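Local coordinates for protein Cel44C (Paenibacillus polymyxa, PDB 2YIH) that hydrolyses internal beta-1,4-glucosidic links of xyloglucan and cellulose-type glucans, through the family 44 glycoside hydrolase part of a longer multidomain enzyme, at residues Val138-Asn143 / Val213-Ala218; Gly171-Lys176 / Ala221-Ala226. The protein carries 8 engineered substitutions. All coordinates share one frame; numbering follows the deposited sequence.

Interaction 1: residues Val138-Asn143 / Val213-Ala218; sequences VVNAKN and VSLSKA
Asn140 meets Ser214, Leu215 and Ala218 in a loop-to-helix contact on the outside of the beta/alpha barrel. The loop follows strand 135-139, and the partner is helix 205-222. The contact is small. One hydrogen bond carries it, helped by van der Waals touches of methyl groups. Asn140 ND2 donates to Ser214 OG at 2.9 Å. The bond is fairly straight, with an N-H...O angle of 155°, and the hydroxyl lies almost in the amide plane. Asn140 CG is anti to the carbonyl carbon (chi1 -71°), and at that place it lies over Leu215 CA. Here the side chains of Asn140 and Leu215 cross at about a right angle. Asn140 OD1 comes to 3.5 Å from Leu215 CD1, so the carbonyl end of the amide packs on a methyl. One turn further on, Ala218 CB reaches the loop and lies 3.4 Å from Asn140 O. The same methyl touches Asn140 CB at 3.8 Å. Ala141 CB adds a looser touch on Ala218 CB. An alanine at Asn140 would probably leave Ser214 OG without this donor and open a gap beside Leu215. The site is away from the glycan pocket, and the calcium ion is about 14 Å from the Asn140 side chain. Helix 159-170 borders the contact, since Asn140 and Leu215 both touch Val159. The Asn140 backbone is hydrogen-bonded to that of Asp160. Elsewhere on helix 205-222, Val213 and Lys217 pack on helix 258-273. Strand 135-139 itself runs between strands 115-117 and 156-158.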
loop_
_atom_site.group_PDB
_atom_site.type_symbol
_atom_site.label_atom_id
_atom_site.label_comp_id
_atom_site.label_asym_id
_atom_site.label_seq_id
_atom_site.Cartn_x
_atom_site.Cartn_y
_atom_site.Cartn_z
ATOM N N VAL A 138 -21.584 11.643 -11.199
ATOM C CA VAL A 138 -20.765 12.282 -10.135
ATOM C C VAL A 138 -20.584 13.789 -10.416
ATOM O O VAL A 138 -20.279 14.201 -11.567
ATOM C CB VAL A 138 -19.385 11.600 -10.038
ATOM C CG1 VAL A 138 -18.447 12.357 -9.037
ATOM C CG2 VAL A 138 -19.526 10.128 -9.591
ATOM N N VAL A 139 -20.835 14.615 -9.398
ATOM C CA VAL A 139 -20.549 16.056 -9.488
ATOM C C VAL A 139 -19.661 16.370 -8.299
ATOM O O VAL A 139 -19.988 15.990 -7.167
ATOM C CB VAL A 139 -21.890 16.861 -9.402
ATOM C CG1 VAL A 139 -21.654 18.364 -9.284
ATOM C CG2 VAL A 139 -22.784 16.515 -10.660
ATOM N N ASN A 140 -18.546 17.049 -8.561
ATOM C CA ASN A 140 -17.552 17.240 -7.521
ATOM C C ASN A 140 -17.992 18.253 -6.502
ATOM O O ASN A 140 -17.831 18.025 -5.274
ATOM C CB ASN A 140 -16.215 17.641 -8.133
ATOM C CG ASN A 140 -15.576 16.499 -8.866
ATOM O OD1 ASN A 140 -15.803 15.322 -8.526
ATOM N ND2 ASN A 140 -14.836 16.813 -9.905
ATOM N N ALA A 141 -18.549 19.366 -6.986
ATOM C CA ALA A 141 -18.995 20.472 -6.090
ATOM C C ALA A 141 -20.493 20.786 -6.272
ATOM O O ALA A 141 -20.940 21.198 -7.365
ATOM C CB ALA A 141 -18.141 21.734 -6.337
ATOM N N LYS A 142 -21.261 20.567 -5.215
ATOM C CA LYS A 142 -22.713 20.696 -5.263
ATOM C C LYS A 142 -23.162 22.126 -5.564
ATOM O O LYS A 142 -24.160 22.338 -6.278
ATOM C CB LYS A 142 -23.327 20.230 -3.925
ATOM C CG LYS A 142 -24.840 20.084 -3.990
ATOM C CD LYS A 142 -25.432 19.676 -2.618
ATOM C CE LYS A 142 -26.924 19.300 -2.827
ATOM N NZ LYS A 142 -27.602 19.068 -1.477
ATOM N N ASN A 143 -22.433 23.098 -5.014
ATOM C CA ASN A 143 -22.866 24.514 -5.142
ATOM C C ASN A 143 -24.335 24.727 -4.722
ATOM O O ASN A 143 -25.109 25.426 -5.392
ATOM C CB ASN A 143 -22.588 25.063 -6.570
ATOM C CG ASN A 143 -21.094 25.084 -6.921
ATOM O OD1 ASN A 143 -20.700 24.869 -8.087
ATOM N ND2 ASN A 143 -20.262 25.247 -5.921
ATOM N N VAL A 213 -7.627 17.577 -10.816
ATOM C CA VAL A 213 -7.640 18.953 -10.296
ATOM C C VAL A 213 -9.033 19.351 -9.858
ATOM O O VAL A 213 -9.207 19.886 -8.768
ATOM C CB VAL A 213 -7.120 19.936 -11.359
ATOM C CG1 VAL A 213 -7.423 21.419 -10.950
ATOM C CG2 VAL A 213 -5.646 19.660 -11.594
ATOM N N SER A 214 -10.045 19.018 -10.664
ATOM C CA SER A 214 -11.427 19.349 -10.279
ATOM C C SER A 214 -11.867 18.660 -8.974
ATOM O O SER A 214 -12.489 19.283 -8.114
ATOM C CB SER A 214 -12.411 18.994 -11.408
ATOM O OG SER A 214 -13.736 19.314 -11.004
ATOM N N LEU A 215 -11.535 17.383 -8.820
ATOM C CA LEU A 215 -11.992 16.637 -7.637
ATOM C C LEU A 215 -11.181 17.111 -6.411
ATOM O O LEU A 215 -11.753 17.355 -5.339
ATOM C CB LEU A 215 -11.826 15.125 -7.851
ATOM C CG LEU A 215 -12.110 14.232 -6.629
ATOM C CD1 LEU A 215 -13.468 14.524 -5.988
ATOM C CD2 LEU A 215 -12.005 12.735 -7.122
ATOM N N SER A 216 -9.874 17.290 -6.590
ATOM C CA SER A 216 -9.016 17.674 -5.474
ATOM C C SER A 216 -9.444 19.037 -4.952
ATOM O O SER A 216 -9.593 19.218 -3.740
ATOM C CB SER A 216 -7.538 17.726 -5.875
ATOM O OG SER A 216 -6.751 17.946 -4.707
ATOM N N LYS A 217 -9.715 19.980 -5.864
ATOM C CA LYS A 217 -10.212 21.303 -5.416
ATOM C C LYS A 217 -11.467 21.190 -4.580
ATOM O O LYS A 217 -11.594 21.874 -3.558
ATOM C CB LYS A 217 -10.515 22.197 -6.618
ATOM C CG LYS A 217 -9.250 22.711 -7.234
ATOM C CD LYS A 217 -9.543 23.235 -8.638
ATOM C CE LYS A 217 -10.687 24.216 -8.667
ATOM N NZ LYS A 217 -10.740 24.845 -10.038
ATOM N N ALA A 218 -12.406 20.365 -5.031
ATOM C CA ALA A 218 -13.657 20.209 -4.301
ATOM C C ALA A 218 -13.440 19.662 -2.908
ATOM O O ALA A 218 -14.110 20.067 -1.984
ATOM C CB ALA A 218 -14.650 19.332 -5.081
#

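Interaction 2: residues Gly171-Lys176 / Ala221-Ala226; sequences GTASTK and AIDAGA. With EDO (1,2-ethanediol), chain I.
Asp223 points its carboxylate at the backbone of Thr172 and Ala173, and this group organises the contact. Asp223 follows helix 205-222. Its CG is anti to the backbone N (chi1 -172°). The carboxylate meets the loop after helix 159-170. Asp223 OD2 accepts from Ala173 N at 2.7 Å, through its syn lone pair. The bond is close to straight, at 161°. Thr172 CB packs against the same carboxylate, 3.6 Å from Asp223 OD2 and about as far from OD1. Asp223 OD1 also has a partner in its own segment. Gly225 N donates to Asp223 OD1 at 3.1 Å, from above the carboxylate plane. This is an Asx turn, and it overlaps the type I turn from Asp223 to Ala226. A water joins the two segments by accepting from Ser174 N and donating to Asp223 OD1. Beside the carboxylate, Ala173 CB lies 3.6 Å from Ala226 CA and more loosely on Ala226 CB. Ala173 CB also touches Gly225 O. The facing loop is a second type I turn, from Thr172 to Thr175. Thr172 O closes it by accepting from both Thr175 N and Thr175 OG1. Thr172 CG2 faces a bound ethanediol, probably from the crystallisation liquor. The O2 of this ethanediol accepts from Ala224 N at 3.1 Å. Val167 of helix 159-170 touches both Thr172 and Asp223. The contact thus joins two chain turns on the outside of the barrel. Asp223 is buried, yet both its oxygens have donors: two backbone N-H groups and a water. Such a setting would probably favour the ionised carboxylate and limit its rotation.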
loop_
_atom_site.group_PDB
_atom_site.type_symbol
_atom_site.label_atom_id
_atom_site.label_comp_id
_atom_site.label_asym_id
_atom_site.label_seq_id
_atom_site.Cartn_x
_atom_site.Cartn_y
_atom_site.Cartn_z
ATOM N N GLY A 171 -15.137 15.342 12.434
ATOM C CA GLY A 171 -14.201 16.467 12.400
ATOM C C GLY A 171 -13.261 16.411 11.208
ATOM O O GLY A 171 -13.337 15.476 10.374
ATOM N N THR A 172 -12.353 17.384 11.118
ATOM C CA THR A 172 -11.448 17.439 9.970
ATOM C C THR A 172 -10.245 16.506 10.135
ATOM O O THR A 172 -9.959 16.008 11.236
ATOM C CB THR A 172 -10.938 18.855 9.728
ATOM O OG1 THR A 172 -10.190 19.292 10.874
ATOM C CG2 THR A 172 -12.095 19.807 9.483
ATOM N N ALA A 173 -9.516 16.304 9.045
ATOM C CA ALA A 173 -8.335 15.440 9.035
ATOM C C ALA A 173 -7.320 15.790 10.121
ATOM O O ALA A 173 -6.625 14.909 10.634
ATOM C CB ALA A 173 -7.655 15.499 7.663
ATOM N N SER A 174 -7.223 17.073 10.452
ATOM C CA SER A 174 -6.244 17.569 11.428
ATOM C C SER A 174 -6.583 17.145 12.845
ATOM O O SER A 174 -5.769 17.325 13.767
ATOM C CB SER A 174 -6.190 19.096 11.400
ATOM O OG SER A 174 -7.444 19.649 11.728
ATOM N N THR A 175 -7.798 16.648 13.032
ATOM C CA THR A 175 -8.248 16.208 14.361
ATOM C C THR A 175 -7.961 14.731 14.551
ATOM O O THR A 175 -7.723 13.994 13.588
ATOM C CB THR A 175 -9.766 16.470 14.621
ATOM O OG1 THR A 175 -10.573 15.537 13.861
ATOM C CG2 THR A 175 -10.136 17.904 14.263
ATOM N N LYS A 176 -8.040 14.283 15.801
ATOM C CA LYS A 176 -7.745 12.892 16.116
ATOM C C LYS A 176 -8.680 11.921 15.394
ATOM O O LYS A 176 -8.242 10.848 14.977
ATOM C CB LYS A 176 -7.841 12.672 17.640
ATOM C CG LYS A 176 -7.473 11.266 18.095
ATOM C CD LYS A 176 -7.836 11.060 19.558
ATOM C CE LYS A 176 -6.875 11.796 20.469
ATOM N NZ LYS A 176 -7.599 12.803 21.291
ATOM N N ALA A 221 -11.655 22.175 -0.574
ATOM C CA ALA A 221 -12.577 23.255 -0.144
ATOM C C ALA A 221 -13.369 22.892 1.112
ATOM O O ALA A 221 -13.789 23.764 1.889
ATOM C CB ALA A 221 -13.523 23.686 -1.300
ATOM N N ILE A 222 -13.568 21.597 1.329
ATOM C CA ILE A 222 -14.187 21.130 2.563
ATOM C C ILE A 222 -13.174 20.905 3.679
ATOM O O ILE A 222 -13.444 21.223 4.838
ATOM C CB ILE A 222 -15.028 19.858 2.349
ATOM C CG1 ILE A 222 -15.952 20.007 1.131
ATOM C CG2 ILE A 222 -15.833 19.544 3.596
ATOM C CD1 ILE A 222 -16.922 21.219 1.207
ATOM N N ASP A 223 -12.031 20.296 3.340
ATOM C CA ASP A 223 -11.031 19.946 4.351
ATOM C C ASP A 223 -9.644 20.129 3.764
ATOM O O ASP A 223 -9.102 19.226 3.115
ATOM C CB ASP A 223 -11.256 18.512 4.858
ATOM C CG ASP A 223 -10.361 18.156 6.054
ATOM O OD1 ASP A 223 -9.470 18.961 6.414
ATOM O OD2 ASP A 223 -10.566 17.068 6.636
ATOM N N ALA A 224 -9.047 21.286 4.041
ATOM C CA ALA A 224 -7.748 21.637 3.472
ATOM C C ALA A 224 -6.626 20.743 4.012
ATOM O O ALA A 224 -5.573 20.584 3.381
ATOM C CB ALA A 224 -7.425 23.136 3.775
ATOM N N GLY A 225 -6.859 20.150 5.177
ATOM C CA GLY A 225 -5.818 19.342 5.804
ATOM C C GLY A 225 -5.837 17.891 5.349
ATOM O O GLY A 225 -4.928 17.126 5.673
ATOM N N ALA A 226 -6.886 17.487 4.638
ATOM C CA ALA A 226 -6.956 16.074 4.164
ATOM C C ALA A 226 -5.879 15.862 3.119
ATOM O O ALA A 226 -5.666 16.738 2.282
ATOM C CB ALA A 226 -8.326 15.788 3.554
HETATM C C1 EDO I . -10.934 22.906 7.924
HETATM O O1 EDO I . -9.825 22.015 7.711
HETATM C C2 EDO I . -11.622 23.226 6.603
HETATM O O2 EDO I . -10.672 23.437 5.541
HETATM O O HOH W 1 -7.848 19.196 8.609
#

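From the N terminus the four segments come in the order 138-143, 171-176, 213-218 and 221-226. Interaction 1 closes a loop of 69 intervening residues, and interaction 2 one of 44. The two loops cross, because 171-176 lies between the segments of interaction 1 and 213-218 between those of interaction 2. Interaction 1 uses helix 205-222, and interaction 2 the turn that follows it; their centres are about 16 Å apart. Interaction 1 ties this helix to the loop that leaves strand 135-139 of the small three-stranded sheet. Interaction 2 ties the turn leading into barrel strand 227-233 to the loop leading into barrel strand 181-184. Helix 159-170 borders both.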